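Local coordinates for protein MaoC-like dehydratase (Rhodospirillum rubrum, PDB 3EXZ) that probably acts as a lyase of the MaoC-like, hot dog-fold dehydratase family, adding water to or removing it from a thioester substrate such as an enoyl-CoA, at residues 2-6 / 74-78; 116-122 / 137-143. The contacts are given in a common frame with arbitrary orientation. Numbering follows the deposited sequence.

Contact 1 of 2, residues 2-6 / 74-78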
loop_
_atom_site.group_PDB
_atom_site.type_symbol
_atom_site.label_atom_id
_atom_site.label_comp_id
_atom_site.label_asym_id
_atom_site.label_seq_id
_atom_site.Cartn_x
_atom_site.Cartn_y
_atom_site.Cartn_z
ATOM N N GLY A 2 1.183 -24.742 3.664
ATOM C CA GLY A 2 2.578 -24.309 3.945
ATOM C C GLY A 2 3.509 -24.582 2.782
ATOM O O GLY A 2 4.220 -25.587 2.761
ATOM N N LEU A 3 3.497 -23.687 1.806
ATOM C CA LEU A 3 4.347 -23.821 0.636
ATOM C C LEU A 3 5.739 -23.220 0.822
ATOM O O LEU A 3 5.910 -22.215 1.522
ATOM C CB LEU A 3 3.680 -23.139 -0.566
ATOM C CG LEU A 3 2.668 -23.979 -1.363
ATOM C CD1 LEU A 3 1.820 -24.816 -0.417
ATOM C CD2 LEU A 3 1.798 -23.077 -2.224
ATOM N N PHE A 4 6.737 -23.870 0.231
ATOM C CA PHE A 4 8.094 -23.336 0.230
ATOM C C PHE A 4 8.450 -23.135 -1.255
ATOM O O PHE A 4 7.646 -23.440 -2.144
ATOM C CB PHE A 4 9.101 -24.279 0.884
ATOM C CG PHE A 4 8.852 -24.512 2.345
ATOM C CD1 PHE A 4 9.462 -23.718 3.313
ATOM C CD2 PHE A 4 8.050 -25.573 2.757
ATOM C CE1 PHE A 4 9.274 -23.977 4.673
ATOM C CE2 PHE A 4 7.856 -25.841 4.113
ATOM C CZ PHE A 4 8.476 -25.045 5.071
ATOM N N LEU A 5 9.647 -22.619 -1.517
ATOM C CA LEU A 5 10.119 -22.348 -2.875
ATOM C C LEU A 5 9.937 -23.528 -3.839
ATOM O O LEU A 5 9.519 -23.346 -4.983
ATOM C CB LEU A 5 11.605 -21.966 -2.839
ATOM C CG LEU A 5 12.155 -20.933 -3.835
ATOM C CD1 LEU A 5 13.675 -21.086 -3.937
ATOM C CD2 LEU A 5 11.506 -21.111 -5.196
ATOM N N GLU A 6 10.244 -24.735 -3.372
ATOM C CA GLU A 6 10.137 -25.926 -4.210
ATOM C C GLU A 6 8.736 -26.201 -4.717
ATOM O O GLU A 6 8.562 -26.782 -5.788
ATOM C CB GLU A 6 10.627 -27.180 -3.457
ATOM C CG GLU A 6 12.104 -27.177 -3.067
ATOM C CD GLU A 6 12.373 -26.508 -1.724
ATOM O OE1 GLU A 6 11.508 -25.740 -1.252
ATOM O OE2 GLU A 6 13.452 -26.756 -1.140
ATOM N N PRO A 74 -0.449 -18.979 0.630
ATOM C CA PRO A 74 -0.086 -19.943 1.665
ATOM C C PRO A 74 1.382 -20.237 1.919
ATOM O O PRO A 74 1.739 -21.389 2.107
ATOM C CB PRO A 74 -0.823 -21.219 1.254
ATOM C CG PRO A 74 -1.706 -20.806 0.078
ATOM C CD PRO A 74 -0.954 -19.690 -0.554
ATOM N N LEU A 75 2.208 -19.200 1.952
ATOM C CA LEU A 75 3.634 -19.385 2.177
ATOM C C LEU A 75 3.928 -19.805 3.609
ATOM O O LEU A 75 3.496 -19.144 4.554
ATOM C CB LEU A 75 4.374 -18.092 1.830
ATOM C CG LEU A 75 4.990 -17.889 0.430
ATOM C CD1 LEU A 75 4.372 -18.807 -0.625
ATOM C CD2 LEU A 75 4.835 -16.422 0.053
ATOM N N ALA A 76 4.681 -20.890 3.770
ATOM C CA ALA A 76 4.986 -21.404 5.101
ATOM C C ALA A 76 5.789 -20.455 5.974
ATOM O O ALA A 76 5.553 -20.363 7.184
ATOM C CB ALA A 76 5.703 -22.754 4.991
ATOM N N GLN A 77 6.724 -19.738 5.359
ATOM C CA GLN A 77 7.553 -18.809 6.105
ATOM C C GLN A 77 7.087 -17.354 6.052
ATOM O O GLN A 77 7.824 -16.436 6.420
ATOM C CB GLN A 77 9.015 -18.944 5.666
ATOM C CG GLN A 77 9.578 -20.348 5.863
ATOM C CD GLN A 77 11.055 -20.419 5.537
ATOM O OE1 GLN A 77 11.466 -20.142 4.413
ATOM N NE2 GLN A 77 11.862 -20.786 6.525
ATOM N N GLY A 78 5.857 -17.153 5.594
ATOM C CA GLY A 78 5.307 -15.812 5.563
ATOM C C GLY A 78 5.478 -15.071 4.265
ATOM O O GLY A 78 6.098 -15.579 3.332
HETATM O O HOH W 1 7.559 -20.241 2.639
#
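L3 and L75 form a single beta bridge made of two backbone hydrogen bonds, one given and one accepted by L3: L3 N donates to P74 O at 2.9 Å, and A76 N donates to L3 O at 2.9 Å, both nearly linear. The bridge ties the N-terminal segment of this hot dog fold to the loop that follows the long helix 57-72, just where L75 opens a type I beta turn ending at G78. A water extends the backbone link, giving a hydrogen bond to L3 O at 2.8 Å and accepting one from Q77 N at 2.9 Å. Among the side chains, L3 CB lies 4.4 Å from L75 CD1, while L3 and P74 both touch F14 of strand 13-20. F4 packs against A76 and Q77 of the turn, its CE1 3.8 Å from Q77 CG. The F4 ring makes a CH-pi interaction: A76 CB sits over its face, 3.8 Å from the centroid and 19° off the normal.

Contact 2 of 2, residues 116-122 / 137-143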
loop_
_atom_site.group_PDB
_atom_site.type_symbol
_atom_site.label_atom_id
_atom_site.label_comp_id
_atom_site.label_asym_id
_atom_site.label_seq_id
_atom_site.Cartn_x
_atom_site.Cartn_y
_atom_site.Cartn_z
ATOM N N ARG A 116 17.160 -19.130 -1.661
ATOM C CA ARG A 116 16.008 -18.242 -1.765
ATOM C C ARG A 116 15.874 -17.689 -3.184
ATOM O O ARG A 116 16.825 -17.718 -3.963
ATOM C CB ARG A 116 16.172 -17.087 -0.774
ATOM C CG ARG A 116 17.247 -16.101 -1.178
ATOM C CD ARG A 116 17.125 -14.808 -0.411
ATOM N NE ARG A 116 18.039 -14.755 0.722
ATOM C CZ ARG A 116 18.149 -13.716 1.541
ATOM N NH1 ARG A 116 17.389 -12.641 1.359
ATOM N NH2 ARG A 116 19.028 -13.745 2.533
ATOM N N ALA A 117 14.687 -17.181 -3.500
ATOM C CA ALA A 117 14.390 -16.627 -4.817
ATOM C C ALA A 117 13.410 -15.475 -4.677
ATOM O O ALA A 117 12.723 -15.362 -3.661
ATOM C CB ALA A 117 13.758 -17.716 -5.711
ATOM N N ILE A 118 13.371 -14.608 -5.686
ATOM C CA ILE A 118 12.413 -13.512 -5.701
ATOM C C ILE A 118 11.292 -14.006 -6.620
ATOM O O ILE A 118 11.497 -14.249 -7.813
ATOM C CB ILE A 118 13.036 -12.204 -6.221
ATOM C CG1 ILE A 118 13.813 -11.542 -5.082
ATOM C CG2 ILE A 118 11.951 -11.276 -6.744
ATOM C CD1 ILE A 118 14.653 -10.370 -5.523
ATOM N N VAL A 119 10.111 -14.190 -6.035
ATOM C CA VAL A 119 8.944 -14.671 -6.759
ATOM C C VAL A 119 8.010 -13.511 -7.059
ATOM O O VAL A 119 7.568 -12.806 -6.147
ATOM C CB VAL A 119 8.166 -15.743 -5.931
ATOM C CG1 VAL A 119 7.000 -16.305 -6.747
ATOM C CG2 VAL A 119 9.112 -16.865 -5.503
ATOM N N THR A 120 7.726 -13.309 -8.341
ATOM C CA THR A 120 6.834 -12.245 -8.768
ATOM C C THR A 120 5.390 -12.742 -8.693
ATOM O O THR A 120 4.977 -13.614 -9.458
ATOM C CB THR A 120 7.148 -11.794 -10.212
ATOM O OG1 THR A 120 8.489 -11.291 -10.273
ATOM C CG2 THR A 120 6.197 -10.696 -10.642
ATOM N N CYS A 121 4.627 -12.180 -7.762
ATOM C CA CYS A 121 3.234 -12.567 -7.579
ATOM C C CYS A 121 2.299 -11.445 -7.960
ATOM O O CYS A 121 2.417 -10.328 -7.451
ATOM C CB CYS A 121 2.965 -12.942 -6.120
ATOM S SG CYS A 121 4.025 -14.248 -5.499
ATOM N N GLN A 122 1.371 -11.741 -8.859
ATOM C CA GLN A 122 0.399 -10.747 -9.280
ATOM C C GLN A 122 -0.939 -11.048 -8.624
ATOM O O GLN A 122 -1.615 -12.012 -8.979
ATOM C CB GLN A 122 0.242 -10.748 -10.801
ATOM C CG GLN A 122 -0.709 -9.688 -11.305
ATOM C CD GLN A 122 -0.649 -9.507 -12.804
ATOM O OE1 GLN A 122 0.190 -8.763 -13.324
ATOM N NE2 GLN A 122 -1.527 -10.202 -13.515
ATOM N N THR A 137 1.423 -6.249 -8.334
ATOM C CA THR A 137 2.423 -7.146 -8.924
ATOM C C THR A 137 3.601 -6.984 -7.959
ATOM O O THR A 137 4.402 -6.054 -8.058
ATOM C CB THR A 137 2.795 -6.713 -10.344
ATOM O OG1 THR A 137 1.606 -6.693 -11.142
ATOM C CG2 THR A 137 3.792 -7.693 -10.961
ATOM N N ALA A 138 3.696 -7.908 -7.015
ATOM C CA ALA A 138 4.714 -7.865 -5.978
ATOM C C ALA A 138 5.875 -8.822 -6.143
ATOM O O ALA A 138 5.738 -9.872 -6.764
ATOM C CB ALA A 138 4.034 -8.132 -4.599
ATOM N N LYS A 139 7.027 -8.440 -5.605
ATOM C CA LYS A 139 8.183 -9.325 -5.614
ATOM C C LYS A 139 8.322 -9.765 -4.149
ATOM O O LYS A 139 8.531 -8.948 -3.245
ATOM C CB LYS A 139 9.441 -8.604 -6.085
ATOM C CG LYS A 139 9.402 -8.239 -7.560
ATOM C CD LYS A 139 10.564 -7.333 -7.929
ATOM C CE LYS A 139 10.671 -7.157 -9.440
ATOM N NZ LYS A 139 10.621 -8.468 -10.159
ATOM N N VAL A 140 8.195 -11.068 -3.926
ATOM C CA VAL A 140 8.260 -11.646 -2.594
ATOM C C VAL A 140 9.524 -12.492 -2.468
ATOM O O VAL A 140 9.997 -13.062 -3.454
ATOM C CB VAL A 140 6.970 -12.497 -2.345
ATOM C CG1 VAL A 140 6.963 -13.079 -0.952
ATOM C CG2 VAL A 140 5.744 -11.624 -2.551
ATOM N N VAL A 141 10.083 -12.541 -1.263
ATOM C CA VAL A 141 11.287 -13.322 -1.009
ATOM C C VAL A 141 10.862 -14.673 -0.451
ATOM O O VAL A 141 10.301 -14.761 0.646
ATOM C CB VAL A 141 12.220 -12.638 0.018
ATOM C CG1 VAL A 141 13.571 -13.342 0.028
ATOM C CG2 VAL A 141 12.381 -11.164 -0.323
ATOM N N VAL A 142 11.133 -15.723 -1.214
ATOM C CA VAL A 142 10.773 -17.068 -0.806
ATOM C C VAL A 142 11.960 -18.021 -0.710
ATOM O O VAL A 142 12.693 -18.228 -1.683
ATOM C CB VAL A 142 9.748 -17.693 -1.786
ATOM C CG1 VAL A 142 9.301 -19.051 -1.267
ATOM C CG2 VAL A 142 8.553 -16.765 -1.966
ATOM N N PHE A 143 12.142 -18.591 0.474
ATOM C CA PHE A 143 13.212 -19.551 0.727
ATOM C C PHE A 143 12.704 -20.991 0.535
ATOM O O PHE A 143 11.502 -21.258 0.619
ATOM C CB PHE A 143 13.703 -19.424 2.176
ATOM C CG PHE A 143 14.426 -18.144 2.466
ATOM C CD1 PHE A 143 15.816 -18.113 2.519
ATOM C CD2 PHE A 143 13.722 -16.971 2.704
ATOM C CE1 PHE A 143 16.493 -16.921 2.784
ATOM C CE2 PHE A 143 14.391 -15.776 2.968
ATOM C CZ PHE A 143 15.777 -15.755 3.018
#
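Six backbone hydrogen bonds, in three reciprocal pairs, zip strands 116-122 and 137-143 in the antiparallel sheet of the hot dog fold. The hydrogen-bonded pairs are A117 with V142, V119 with V140 and C121 with A138; the shortest bond runs from C121 N to A138 O at 2.7 Å. CA-H...O contacts fill in between, such as I118 CA to V140 O at 3.3 Å. Alternation then sorts the side chains. A117, V119, C121, A138, V140 and V142 share one face, where V119 CG2 meets V142 CG2 at 3.6 Å. R116, I118, T120, Q122, T137, K139, V141 and F143 lie on the other; there T137 OG1 gives Q122 OE1 a weak hydrogen bond of 3.3 Å, and R116 CB packs over the F143 ring, 3.7 Å from its centroid. L49 of the second subunit packs on both R116 and F143. Regular backbone pairing thus carries one small, mostly buried apolar face and one mixing I118, V141 and F143 with polar or charged groups.

In the fold
Contact 1 is a surface contact with no buried residue among those that touch, whereas contact 2 is partly buried and joins neighbouring strands of the sheet. They illustrate one principle at two scales: backbone pairing occurs as a lone bridge between loops at the edge of the fold and as a continuous ladder within its sheet, burying 305 and 713 Å² respectively. Their centres lie about 11 Å apart, and they meet directly. L5 N is probably hydrogen-bonded to F143 O at 3.1 Å, L5 CD1 packs 3.8 Å from A117 CB, and Q77 OE1 lies 3.2 Å from F143 CB. Both segments of contact 1 therefore touch the hairpin strand 137-143, through L5 and Q77.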